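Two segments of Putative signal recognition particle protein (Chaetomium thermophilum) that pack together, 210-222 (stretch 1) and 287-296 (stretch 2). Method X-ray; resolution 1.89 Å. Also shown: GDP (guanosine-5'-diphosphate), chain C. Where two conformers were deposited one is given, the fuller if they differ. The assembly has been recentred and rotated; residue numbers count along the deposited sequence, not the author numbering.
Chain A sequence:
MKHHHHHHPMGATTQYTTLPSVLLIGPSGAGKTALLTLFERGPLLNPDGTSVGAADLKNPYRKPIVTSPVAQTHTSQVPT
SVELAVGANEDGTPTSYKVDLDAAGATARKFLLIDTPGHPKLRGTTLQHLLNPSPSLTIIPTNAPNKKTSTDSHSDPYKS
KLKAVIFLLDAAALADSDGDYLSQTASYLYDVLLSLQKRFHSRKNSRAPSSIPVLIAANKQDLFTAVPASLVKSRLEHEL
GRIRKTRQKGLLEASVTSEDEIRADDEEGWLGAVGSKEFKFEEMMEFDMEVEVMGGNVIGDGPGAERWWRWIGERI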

# COMPACT_ATOMS: atom_id res chain seq x y z
N SER A 210 10.10 -13.66 -0.60
CA SER A 210 9.59 -13.37 0.73
C SER A 210 8.27 -12.61 0.59
O SER A 210 8.05 -11.92 -0.40
N SER A 211 7.39 -12.75 1.57
CA SER A 211 6.08 -12.11 1.49
C SER A 211 6.18 -10.62 1.77
O SER A 211 6.98 -10.18 2.60
N ILE A 212 5.38 -9.84 1.05
CA ILE A 212 5.24 -8.43 1.32
C ILE A 212 3.75 -8.13 1.42
O ILE A 212 3.09 -7.89 0.41
N PRO A 213 3.20 -8.17 2.64
CA PRO A 213 1.77 -7.85 2.82
C PRO A 213 1.44 -6.38 2.53
O PRO A 213 2.33 -5.54 2.57
N VAL A 214 0.17 -6.09 2.25
CA VAL A 214 -0.23 -4.74 1.88
C VAL A 214 -1.40 -4.31 2.75
O VAL A 214 -2.45 -4.97 2.75
N LEU A 215 -1.21 -3.23 3.49
CA LEU A 215 -2.28 -2.67 4.30
C LEU A 215 -2.86 -1.52 3.51
O LEU A 215 -2.15 -0.57 3.19
N ILE A 216 -4.14 -1.62 3.17
CA ILE A 216 -4.81 -0.48 2.56
C ILE A 216 -5.40 0.37 3.69
O ILE A 216 -6.39 -0.00 4.32
N ALA A 217 -4.75 1.49 3.96
CA ALA A 217 -5.09 2.33 5.10
C ALA A 217 -6.07 3.43 4.66
O ALA A 217 -5.70 4.38 3.95
N ALA A 218 -7.33 3.26 5.06
CA ALA A 218 -8.38 4.20 4.68
C ALA A 218 -8.41 5.35 5.68
O ALA A 218 -9.11 5.27 6.70
N ASN A 219 -7.63 6.39 5.38
CA ASN A 219 -7.36 7.52 6.27
C ASN A 219 -8.49 8.55 6.34
O ASN A 219 -9.40 8.54 5.51
N LYS A 220 -8.39 9.45 7.32
CA LYS A 220 -9.33 10.57 7.54
C LYS A 220 -10.71 10.11 8.03
O LYS A 220 -11.71 10.74 7.71
N GLN A 221 -10.75 9.02 8.80
CA GLN A 221 -12.02 8.56 9.37
C GLN A 221 -12.62 9.51 10.43
O GLN A 221 -13.74 9.31 10.89
N ASP A 222 -11.88 10.55 10.78
CA ASP A 222 -12.40 11.59 11.66
C ASP A 222 -13.47 12.42 10.93
O ASP A 222 -14.35 12.98 11.56
N PHE A 287 -1.30 -15.82 -4.45
CA PHE A 287 0.10 -15.42 -4.65
C PHE A 287 0.76 -15.06 -3.32
O PHE A 287 1.68 -14.25 -3.29
N ASP A 288 0.26 -15.67 -2.25
CA ASP A 288 0.74 -15.41 -0.89
C ASP A 288 0.81 -13.91 -0.57
O ASP A 288 1.68 -13.46 0.17
N MET A 289 -0.14 -13.16 -1.11
CA MET A 289 -0.19 -11.72 -0.87
C MET A 289 -1.36 -11.39 0.06
O MET A 289 -2.52 -11.45 -0.36
N GLU A 290 -1.07 -11.07 1.31
CA GLU A 290 -2.13 -10.69 2.23
C GLU A 290 -2.46 -9.21 2.03
O GLU A 290 -1.59 -8.37 2.13
N VAL A 291 -3.73 -8.91 1.74
CA VAL A 291 -4.15 -7.54 1.46
C VAL A 291 -5.36 -7.24 2.32
O VAL A 291 -6.36 -7.96 2.24
N GLU A 292 -5.26 -6.23 3.19
CA GLU A 292 -6.37 -5.92 4.12
C GLU A 292 -6.70 -4.42 4.12
O GLU A 292 -5.80 -3.58 4.07
N VAL A 293 -7.98 -4.10 4.22
CA VAL A 293 -8.40 -2.70 4.25
C VAL A 293 -8.72 -2.36 5.70
O VAL A 293 -9.43 -3.11 6.39
N MET A 294 -8.20 -1.25 6.20
CA MET A 294 -8.39 -0.90 7.61
C MET A 294 -8.57 0.61 7.73
O MET A 294 -7.78 1.37 7.17
N GLY A 295 -9.60 1.04 8.45
CA GLY A 295 -9.80 2.47 8.65
C GLY A 295 -8.93 3.05 9.74
O GLY A 295 -8.47 2.34 10.65
N GLY A 296 -8.68 4.35 9.65
CA GLY A 296 -7.96 5.06 10.69
C GLY A 296 -7.91 6.54 10.41
O GLY A 296 -8.52 7.02 9.45

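Strands 214-219 and 291-295 lie side by side as parallel neighbours in one sheet. Their axes come within 4.7 Å and their directions differ by 23°. The backbone holds them together in the usual parallel pattern. Val214 N donates to Glu290 O (2.9 Å), and Glu292 N donates back to Val214 O (3.1 Å). Ile216 N to Glu292 O (2.7 Å) and Met294 N to Ile216 O (2.9 Å) repeat the motif. Because the strands are adjacent, most side chains do not point at the other stretch. They rise from one face of the sheet or the other and meet their neighbours across the strands there.

Val214, Ile216, Val291 and Val293 share one face, along with Ala218. Both valines of stretch 2 and Val214 have chi1 near 180° (t). Ile216 is m at chi1 (-61°) and t at chi2 (168°). This extended arm carries its CD1 to 3.7 Å from Val291 CG1. The same side chain also meets Val293, with Ile216 CB 4.0 Å from Val293 CG2. Ile216 thus bridges two residues of the partner strand. Val214 packs more loosely, its CB 4.3 Å from Val291 CG2.

The other face carries Leu215, Ala217, Glu292 and Met294. Leu215 is t at chi1 and p at chi2 (64°). Its end bends nearer to stretch 2, and CD1 lies 3.8 Å from Met294 CB. Met294 is t, t, m, so its chain runs extended before turning at the sulfur. Ala217, paired with Met294, is short and adds little side-chain contact. Glu292 is t, t at chi1 and chi2, and its end leads away from stretch 1. Its OE1 is hydrogen-bonded elsewhere in the structure.

At the N-terminal end, Pro213 has a C-gamma endo pucker, and its CB is 4.3 Å from Glu290 CB. Glu290 is also extended (t, t), with both carboxylate oxygens bonded elsewhere. Ser211 is m, and its OG stands 3.6 Å from Asp288 O. A water joins the loops here: it accepts from Ile212 N (2.9 Å) and donates to Asp288 O (3.1 Å). The Ile212 side chain (m, t) points away from stretch 2.

Glycines mark the other end. Gln221 points toward stretch 2 with chi1 and chi2 both m. Chi1 sets Gln221 CG 4.0 Å from Gly295 CA; chi2 then turns the amide. An ideal CB on Gly295 would sit only 3.3 Å from Gln221 CG, a tight fit. Gln221 NE2 also makes a weak hydrogen bond to Ala218 O (3.4 Å). Gln221 N donates to Gly296 O (3.1 Å).

Stretch 1 also contacts the GDP. Asp222 (chi1 p) receives GDP N1 at OD1 (2.7 Å) and GDP N2 at OD2 (2.9 Å). Lys220 starts m and is then t throughout, reaching GDP O4' with NZ (3.0 Å). Asn219 is t, and its OD1 accepts a weak hydrogen bond from Lys220 N (2.8 Å).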

# COMPACT_ATOMS: atom_id res chain seq x y z
CB SER A 210 10.60 -12.52 1.50
OG SER A 210 10.77 -11.27 0.86
CB SER A 211 5.10 -12.75 2.48
OG SER A 211 4.70 -14.03 2.01
CB ILE A 212 5.90 -7.56 0.22
CG1 ILE A 212 7.39 -7.91 0.10
CG2 ILE A 212 5.76 -6.07 0.53
CD1 ILE A 212 8.08 -7.20 -1.05
CB PRO A 213 1.52 -8.14 4.30
CG PRO A 213 2.88 -8.09 4.94
CD PRO A 213 3.83 -8.60 3.90
CB VAL A 214 -0.66 -4.65 0.39
CG1 VAL A 214 -1.14 -3.24 0.04
CG2 VAL A 214 0.50 -5.03 -0.52
CB LEU A 215 -1.73 -2.15 5.63
CG LEU A 215 -2.75 -1.45 6.52
CD1 LEU A 215 -3.85 -2.43 6.96
CD2 LEU A 215 -2.06 -0.85 7.75
CB ILE A 216 -5.88 -0.90 1.55
CG1 ILE A 216 -5.22 -1.69 0.41
CG2 ILE A 216 -6.60 0.35 0.99
CD1 ILE A 216 -6.18 -2.40 -0.51
CB ALA A 217 -3.82 2.92 5.70
CB ALA A 218 -9.74 3.48 4.60
CB ASN A 219 -6.07 8.23 5.81
CG ASN A 219 -5.50 9.17 6.87
OD1 ASN A 219 -5.70 8.96 8.07
ND2 ASN A 219 -4.79 10.21 6.44
CB LYS A 220 -9.44 11.51 6.31
CG LYS A 220 -8.07 11.86 5.65
CD LYS A 220 -8.10 13.10 4.79
CE LYS A 220 -6.76 13.31 4.07
NZ LYS A 220 -6.75 14.54 3.19
CB GLN A 221 -11.90 7.14 9.94
CG GLN A 221 -11.62 6.07 8.90
CD GLN A 221 -12.81 5.82 7.99
OE1 GLN A 221 -13.96 5.91 8.40
NE2 GLN A 221 -12.52 5.47 6.73
CB ASP A 222 -11.27 12.51 12.14
CG ASP A 222 -10.47 13.11 10.98
OD1 ASP A 222 -9.94 12.33 10.16
OD2 ASP A 222 -10.36 14.35 10.91
CB PHE A 287 0.16 -14.23 -5.61
CG PHE A 287 -0.82 -14.34 -6.74
CD1 PHE A 287 -0.75 -15.41 -7.62
CD2 PHE A 287 -1.83 -13.41 -6.91
CE1 PHE A 287 -1.66 -15.54 -8.66
CE2 PHE A 287 -2.74 -13.53 -7.95
CZ PHE A 287 -2.66 -14.60 -8.82
CB ASP A 288 2.09 -16.09 -0.66
CG ASP A 288 1.99 -17.60 -0.74
OD1 ASP A 288 0.95 -18.15 -0.31
OD2 ASP A 288 2.94 -18.24 -1.24
CB MET A 289 -0.37 -10.96 -2.20
CG MET A 289 0.88 -10.91 -3.10
SD MET A 289 0.52 -10.12 -4.69
CE MET A 289 -0.37 -8.68 -4.08
CB GLU A 290 -1.72 -10.96 3.68
CG GLU A 290 -2.85 -10.79 4.67
CD GLU A 290 -2.42 -11.05 6.10
OE1 GLU A 290 -1.23 -11.38 6.31
OE2 GLU A 290 -3.27 -10.93 7.00
CB VAL A 291 -4.49 -7.33 -0.05
CG1 VAL A 291 -4.86 -5.87 -0.30
CG2 VAL A 291 -3.30 -7.72 -0.93
CB GLU A 292 -6.03 -6.39 5.55
CG GLU A 292 -7.19 -6.23 6.55
CD GLU A 292 -6.92 -6.89 7.91
OE1 GLU A 292 -6.13 -7.86 7.97
OE2 GLU A 292 -7.52 -6.43 8.91
CB VAL A 293 -9.63 -2.48 3.36
CG1 VAL A 293 -10.11 -1.02 3.43
CG2 VAL A 293 -9.32 -2.88 1.93
CB MET A 294 -7.20 -1.36 8.46
CG MET A 294 -7.35 -1.08 9.97
SD MET A 294 -6.01 -1.80 10.94
CE MET A 294 -5.99 -3.48 10.28
PB GDP C . 0.43 13.72 1.41
O1B GDP C . 1.83 13.69 1.95
O2B GDP C . -0.04 12.30 1.13
O3B GDP C . 0.31 14.50 0.13
O3A GDP C . -0.61 14.33 2.47
PA GDP C . -0.30 15.39 3.66
O1A GDP C . 0.46 14.74 4.77
O2A GDP C . 0.35 16.65 3.14
O5' GDP C . -1.82 15.62 4.07
C5' GDP C . -2.73 16.22 3.16
C4' GDP C . -3.76 16.99 3.97
O4' GDP C . -4.61 16.07 4.65
C3' GDP C . -3.11 17.85 5.05
O3' GDP C . -3.90 19.03 5.18
C2' GDP C . -3.27 17.03 6.32
O2' GDP C . -3.37 17.84 7.50
C1' GDP C . -4.59 16.34 6.06
N9 GDP C . -4.72 15.08 6.81
C8 GDP C . -3.82 14.08 6.93
N7 GDP C . -4.33 13.07 7.69
C5 GDP C . -5.58 13.42 8.03
C6 GDP C . -6.66 12.83 8.83
O6 GDP C . -6.51 11.70 9.35
N1 GDP C . -7.81 13.52 8.94
C2 GDP C . -7.99 14.74 8.38
N2 GDP C . -9.16 15.39 8.54
N3 GDP C . -7.03 15.35 7.64
C4 GDP C . -5.83 14.74 7.45
O HOH W 1 3.60 -11.26 -0.76